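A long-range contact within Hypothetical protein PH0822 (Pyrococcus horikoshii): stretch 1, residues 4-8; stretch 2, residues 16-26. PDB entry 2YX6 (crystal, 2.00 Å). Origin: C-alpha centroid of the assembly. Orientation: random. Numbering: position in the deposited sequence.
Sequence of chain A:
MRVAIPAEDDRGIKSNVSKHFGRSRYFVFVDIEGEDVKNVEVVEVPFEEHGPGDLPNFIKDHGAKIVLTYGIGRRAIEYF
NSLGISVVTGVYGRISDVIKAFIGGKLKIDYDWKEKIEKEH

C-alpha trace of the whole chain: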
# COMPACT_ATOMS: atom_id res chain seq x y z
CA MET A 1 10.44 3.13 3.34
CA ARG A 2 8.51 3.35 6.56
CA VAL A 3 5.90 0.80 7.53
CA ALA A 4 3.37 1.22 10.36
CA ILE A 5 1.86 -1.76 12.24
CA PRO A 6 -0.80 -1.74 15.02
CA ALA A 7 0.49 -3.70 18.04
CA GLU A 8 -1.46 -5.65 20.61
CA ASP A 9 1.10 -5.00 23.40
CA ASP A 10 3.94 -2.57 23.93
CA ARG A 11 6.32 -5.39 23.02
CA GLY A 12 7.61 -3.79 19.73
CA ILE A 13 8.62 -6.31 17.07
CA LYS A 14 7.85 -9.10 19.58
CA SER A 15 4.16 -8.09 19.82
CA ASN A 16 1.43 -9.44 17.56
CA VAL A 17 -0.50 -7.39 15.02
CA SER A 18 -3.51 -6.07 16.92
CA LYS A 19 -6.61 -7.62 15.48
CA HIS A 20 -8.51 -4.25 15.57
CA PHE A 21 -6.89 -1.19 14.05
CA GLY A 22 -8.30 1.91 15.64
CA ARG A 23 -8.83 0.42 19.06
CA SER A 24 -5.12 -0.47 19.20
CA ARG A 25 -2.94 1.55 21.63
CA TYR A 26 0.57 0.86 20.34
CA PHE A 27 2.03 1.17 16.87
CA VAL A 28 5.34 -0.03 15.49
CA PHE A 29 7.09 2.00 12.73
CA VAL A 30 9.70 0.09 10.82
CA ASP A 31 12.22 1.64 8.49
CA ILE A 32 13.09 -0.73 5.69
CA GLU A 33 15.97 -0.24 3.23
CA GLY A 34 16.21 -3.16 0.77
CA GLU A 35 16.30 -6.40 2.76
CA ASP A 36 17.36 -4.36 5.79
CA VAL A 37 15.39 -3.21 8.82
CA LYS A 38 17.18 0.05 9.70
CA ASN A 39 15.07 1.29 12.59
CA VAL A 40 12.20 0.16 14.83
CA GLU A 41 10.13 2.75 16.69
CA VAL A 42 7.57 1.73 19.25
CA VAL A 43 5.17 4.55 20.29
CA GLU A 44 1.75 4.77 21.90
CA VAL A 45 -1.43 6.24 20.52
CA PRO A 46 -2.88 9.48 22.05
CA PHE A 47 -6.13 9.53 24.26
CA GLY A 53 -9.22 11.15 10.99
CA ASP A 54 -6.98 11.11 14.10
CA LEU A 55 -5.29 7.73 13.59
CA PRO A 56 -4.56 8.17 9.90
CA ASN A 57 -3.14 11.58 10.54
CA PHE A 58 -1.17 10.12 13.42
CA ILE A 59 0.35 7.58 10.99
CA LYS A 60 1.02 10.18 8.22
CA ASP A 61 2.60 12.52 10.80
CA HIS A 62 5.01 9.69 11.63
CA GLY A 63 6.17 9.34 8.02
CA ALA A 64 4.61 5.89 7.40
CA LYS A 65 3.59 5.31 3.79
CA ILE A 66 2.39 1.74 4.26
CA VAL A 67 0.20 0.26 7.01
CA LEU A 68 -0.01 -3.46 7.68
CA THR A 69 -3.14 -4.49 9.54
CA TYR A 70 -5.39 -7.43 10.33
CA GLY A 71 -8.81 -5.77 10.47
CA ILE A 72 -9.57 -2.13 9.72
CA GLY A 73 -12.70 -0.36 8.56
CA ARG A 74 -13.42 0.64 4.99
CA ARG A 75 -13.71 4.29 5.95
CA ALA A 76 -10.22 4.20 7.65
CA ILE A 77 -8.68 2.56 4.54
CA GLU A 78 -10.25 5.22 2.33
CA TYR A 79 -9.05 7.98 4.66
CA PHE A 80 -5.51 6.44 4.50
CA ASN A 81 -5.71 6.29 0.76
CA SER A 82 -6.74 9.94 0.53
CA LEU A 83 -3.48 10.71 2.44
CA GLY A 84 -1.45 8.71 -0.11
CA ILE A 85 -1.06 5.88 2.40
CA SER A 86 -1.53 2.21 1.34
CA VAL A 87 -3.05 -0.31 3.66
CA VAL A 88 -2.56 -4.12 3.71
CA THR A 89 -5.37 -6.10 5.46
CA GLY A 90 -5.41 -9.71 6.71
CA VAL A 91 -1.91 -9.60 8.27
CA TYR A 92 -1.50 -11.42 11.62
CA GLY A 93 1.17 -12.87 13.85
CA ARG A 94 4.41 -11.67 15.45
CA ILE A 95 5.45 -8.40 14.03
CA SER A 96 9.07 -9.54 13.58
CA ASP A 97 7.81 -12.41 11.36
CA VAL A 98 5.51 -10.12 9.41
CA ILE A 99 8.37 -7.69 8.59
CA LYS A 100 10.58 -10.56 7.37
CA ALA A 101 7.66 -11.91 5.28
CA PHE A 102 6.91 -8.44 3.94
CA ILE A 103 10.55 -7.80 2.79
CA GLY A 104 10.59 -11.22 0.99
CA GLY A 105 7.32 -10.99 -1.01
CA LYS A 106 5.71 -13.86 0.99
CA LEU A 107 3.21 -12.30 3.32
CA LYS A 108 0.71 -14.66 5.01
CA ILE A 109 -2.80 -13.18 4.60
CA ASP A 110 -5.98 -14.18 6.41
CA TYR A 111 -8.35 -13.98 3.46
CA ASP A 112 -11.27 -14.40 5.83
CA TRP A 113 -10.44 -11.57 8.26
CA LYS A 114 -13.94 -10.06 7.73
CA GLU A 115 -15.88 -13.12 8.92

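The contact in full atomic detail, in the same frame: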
# COMPACT_ATOMS: atom_id res chain seq x y z
N ALA A 4 4.10 1.10 9.10
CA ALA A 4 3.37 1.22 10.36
C ALA A 4 2.53 -0.06 10.63
O ALA A 4 1.87 -0.53 9.75
CB ALA A 4 2.41 2.41 10.25
N ILE A 5 2.53 -0.53 11.87
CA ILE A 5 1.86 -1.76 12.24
C ILE A 5 1.20 -1.59 13.61
O ILE A 5 1.87 -1.28 14.56
CB ILE A 5 2.80 -2.99 12.26
CG1 ILE A 5 3.46 -3.23 10.89
CG2 ILE A 5 2.01 -4.25 12.71
CD1 ILE A 5 4.76 -2.86 10.89
N PRO A 6 -0.13 -1.85 13.71
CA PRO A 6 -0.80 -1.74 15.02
C PRO A 6 -0.39 -2.92 15.91
O PRO A 6 -0.37 -4.07 15.41
CB PRO A 6 -2.30 -1.81 14.68
CG PRO A 6 -2.39 -2.68 13.42
CD PRO A 6 -1.03 -2.34 12.65
N ALA A 7 0.00 -2.65 17.16
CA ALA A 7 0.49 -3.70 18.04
C ALA A 7 -0.51 -3.97 19.12
O ALA A 7 -1.19 -3.05 19.59
CB ALA A 7 1.81 -3.31 18.67
N GLU A 8 -0.56 -5.23 19.56
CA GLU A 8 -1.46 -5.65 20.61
C GLU A 8 -0.93 -5.27 22.03
O GLU A 8 -1.69 -5.07 22.98
CB GLU A 8 -1.67 -7.16 20.47
CG GLU A 8 -2.55 -7.79 21.53
CD GLU A 8 -2.49 -9.32 21.51
OE1 GLU A 8 -2.52 -9.92 20.41
OE2 GLU A 8 -2.40 -9.93 22.61
N ASN A 16 2.18 -8.98 18.73
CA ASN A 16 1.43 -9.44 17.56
C ASN A 16 0.72 -8.24 16.93
O ASN A 16 0.47 -7.25 17.59
CB ASN A 16 0.37 -10.47 17.97
CG ASN A 16 0.96 -11.79 18.54
OD1 ASN A 16 1.81 -12.44 17.93
ND2 ASN A 16 0.47 -12.18 19.72
N VAL A 17 0.36 -8.35 15.66
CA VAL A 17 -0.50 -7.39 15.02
C VAL A 17 -1.79 -7.38 15.80
O VAL A 17 -2.35 -8.41 16.04
CB VAL A 17 -0.73 -7.75 13.49
CG1 VAL A 17 -1.73 -6.77 12.79
CG2 VAL A 17 0.64 -7.84 12.73
N SER A 18 -2.22 -6.20 16.25
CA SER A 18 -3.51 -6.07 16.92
C SER A 18 -4.60 -6.42 15.94
O SER A 18 -4.59 -5.98 14.79
CB SER A 18 -3.71 -4.65 17.44
OG SER A 18 -3.98 -3.80 16.34
N LYS A 19 -5.55 -7.22 16.38
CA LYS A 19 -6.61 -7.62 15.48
C LYS A 19 -7.57 -6.46 15.11
O LYS A 19 -8.20 -6.52 14.06
CB LYS A 19 -7.35 -8.89 15.99
CG LYS A 19 -6.41 -10.19 15.94
CD LYS A 19 -7.20 -11.53 16.02
CE LYS A 19 -6.33 -12.66 15.53
NZ LYS A 19 -5.28 -12.07 14.62
N HIS A 20 -7.65 -5.41 15.92
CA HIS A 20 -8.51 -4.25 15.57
C HIS A 20 -7.73 -2.95 15.47
O HIS A 20 -7.39 -2.36 16.48
CB HIS A 20 -9.68 -4.06 16.56
CG HIS A 20 -10.68 -5.18 16.54
ND1 HIS A 20 -11.54 -5.40 15.48
CD2 HIS A 20 -10.99 -6.12 17.48
CE1 HIS A 20 -12.32 -6.44 15.75
NE2 HIS A 20 -12.00 -6.90 16.95
N PHE A 21 -7.50 -2.48 14.25
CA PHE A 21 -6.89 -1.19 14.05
C PHE A 21 -7.83 -0.15 14.68
O PHE A 21 -9.07 -0.29 14.71
CB PHE A 21 -6.65 -0.90 12.56
CG PHE A 21 -6.18 0.49 12.30
CD1 PHE A 21 -7.09 1.54 12.20
CD2 PHE A 21 -4.81 0.76 12.22
CE1 PHE A 21 -6.68 2.85 12.03
CE2 PHE A 21 -4.37 2.07 12.05
CZ PHE A 21 -5.28 3.11 11.96
N GLY A 22 -7.30 0.90 15.23
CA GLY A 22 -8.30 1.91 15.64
C GLY A 22 -8.52 1.78 17.13
O GLY A 22 -8.33 2.75 17.84
N ARG A 23 -8.82 0.59 17.61
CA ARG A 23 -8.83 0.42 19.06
C ARG A 23 -7.45 0.08 19.63
O ARG A 23 -7.23 0.12 20.82
CB ARG A 23 -9.90 -0.58 19.49
CG ARG A 23 -11.32 0.04 19.46
CD ARG A 23 -11.81 0.56 18.05
NE ARG A 23 -12.01 -0.48 17.02
CZ ARG A 23 -12.58 -0.26 15.83
NH1 ARG A 23 -12.72 -1.27 14.98
NH2 ARG A 23 -13.00 0.97 15.50
N SER A 24 -6.48 -0.18 18.77
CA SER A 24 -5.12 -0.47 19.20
C SER A 24 -4.41 0.77 19.86
O SER A 24 -4.65 1.93 19.51
CB SER A 24 -4.32 -0.99 18.03
OG SER A 24 -3.77 0.14 17.42
N ARG A 25 -3.53 0.49 20.81
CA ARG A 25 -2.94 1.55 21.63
C ARG A 25 -1.44 1.70 21.46
O ARG A 25 -0.85 2.65 21.96
CB ARG A 25 -3.34 1.42 23.11
CG ARG A 25 -4.90 1.79 23.41
CD ARG A 25 -5.31 3.34 23.47
NE ARG A 25 -5.50 3.92 22.13
CZ ARG A 25 -6.65 3.92 21.41
NH1 ARG A 25 -6.66 4.46 20.19
NH2 ARG A 25 -7.79 3.39 21.90
N TYR A 26 -0.84 0.77 20.71
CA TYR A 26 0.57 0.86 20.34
C TYR A 26 0.75 0.65 18.86
O TYR A 26 0.04 -0.12 18.25
CB TYR A 26 1.33 -0.22 21.09
CG TYR A 26 1.25 -0.11 22.64
CD1 TYR A 26 2.05 0.78 23.34
CD2 TYR A 26 0.38 -0.90 23.36
CE1 TYR A 26 1.98 0.90 24.74
CE2 TYR A 26 0.28 -0.80 24.77
CZ TYR A 26 1.09 0.11 25.45
OH TYR A 26 1.04 0.18 26.84

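The backbone does the binding here, and the side chains fill the space that remains. Stretch 2 touches Pro6 to Glu8 near its start, through Asn16 to Ser18, and comes back to Ala7 at its end through Tyr26, so that the short segment following Ile5 in the strand that includes Ile5 and Pro6 is gripped by both ends of a long loop. Three main-chain hydrogen bonds hold it. Ser18 N donates to Pro6 O at 2.9 Å, nearly straight, and Glu8 N donates to Asn16 O at 3.0 Å; these two bonds bracket the single bridge that pairs Ala7 with Val17. The third runs from Ala7 N to Tyr26 O, 2.8 Å and almost linear. Carbonyls also meet CA-H groups, with Val17 CA 3.3 Å from Pro6 O and Ala7 CA 3.6 Å from Asn16 O, so each of these oxygens receives both an N-H and a C-H.

Proline at position 6 has a ring nitrogen that donates no bond, while its carbonyl accepts from Ser18. Its phi of -73° lies close to what the ring requires and is still compatible with a strand. The CA-to-CB bond points toward the loop, and Pro6, with its C-gamma endo ring, is the residue most covered by the other stretch; its surroundings are of mixed character. Pro6 CG is 4.2 Å from Val17 CG1, and Pro6 CB is 4.4 Å from Phe21 CD2, the aromatic ring being held at chi1 173° (t).

The two serines bring small side chains to the same proline. Ser18, at chi1 74° (p), places its OG 3.1 Å from Pro6 CB; Ser24, also p at 90°, has its OG 3.7 Å from that same carbon. Neither hydroxyl finds a polar partner in the model, so the pocket pays a price in unsatisfied oxygens.

Val17 has its CA-to-CB bond directed away overall, yet its t rotamer still leaves both methyls useful: CG1 faces the proline ring, and Val17 CG2 packs 3.8 Å from Ile5 CG2. Ile5 takes the m rotamer at chi1, which lets CG2 make this contact while the end of the longer branch leads away from the loop; its chi2 of 106° lies between wells.

Ala7, bridged to Val17 and bonded to Tyr26, carries only a methyl. This methyl lies on the same side of the sheet as the Tyr26 side chain, Ala7 CB and Tyr26 CB being 4.0 Å apart. With chi1 at -60° (m) and chi2 at -80°, the tyrosine carries its ring beyond this small neighbour, and its hydroxyl lies far from Ala7.

At the exposed end, Glu8 is extended, t at both chi1 and chi2, and Asn16 is m. Their ends come near each other, Glu8 OE1 to Asn16 ND2 at 3.8 Å, without a hydrogen bond; the firm link between these residues is in the backbone. The design rule is economical: secure the main chain first, then pack two serines, a valine and the Phe21 ring around the proline.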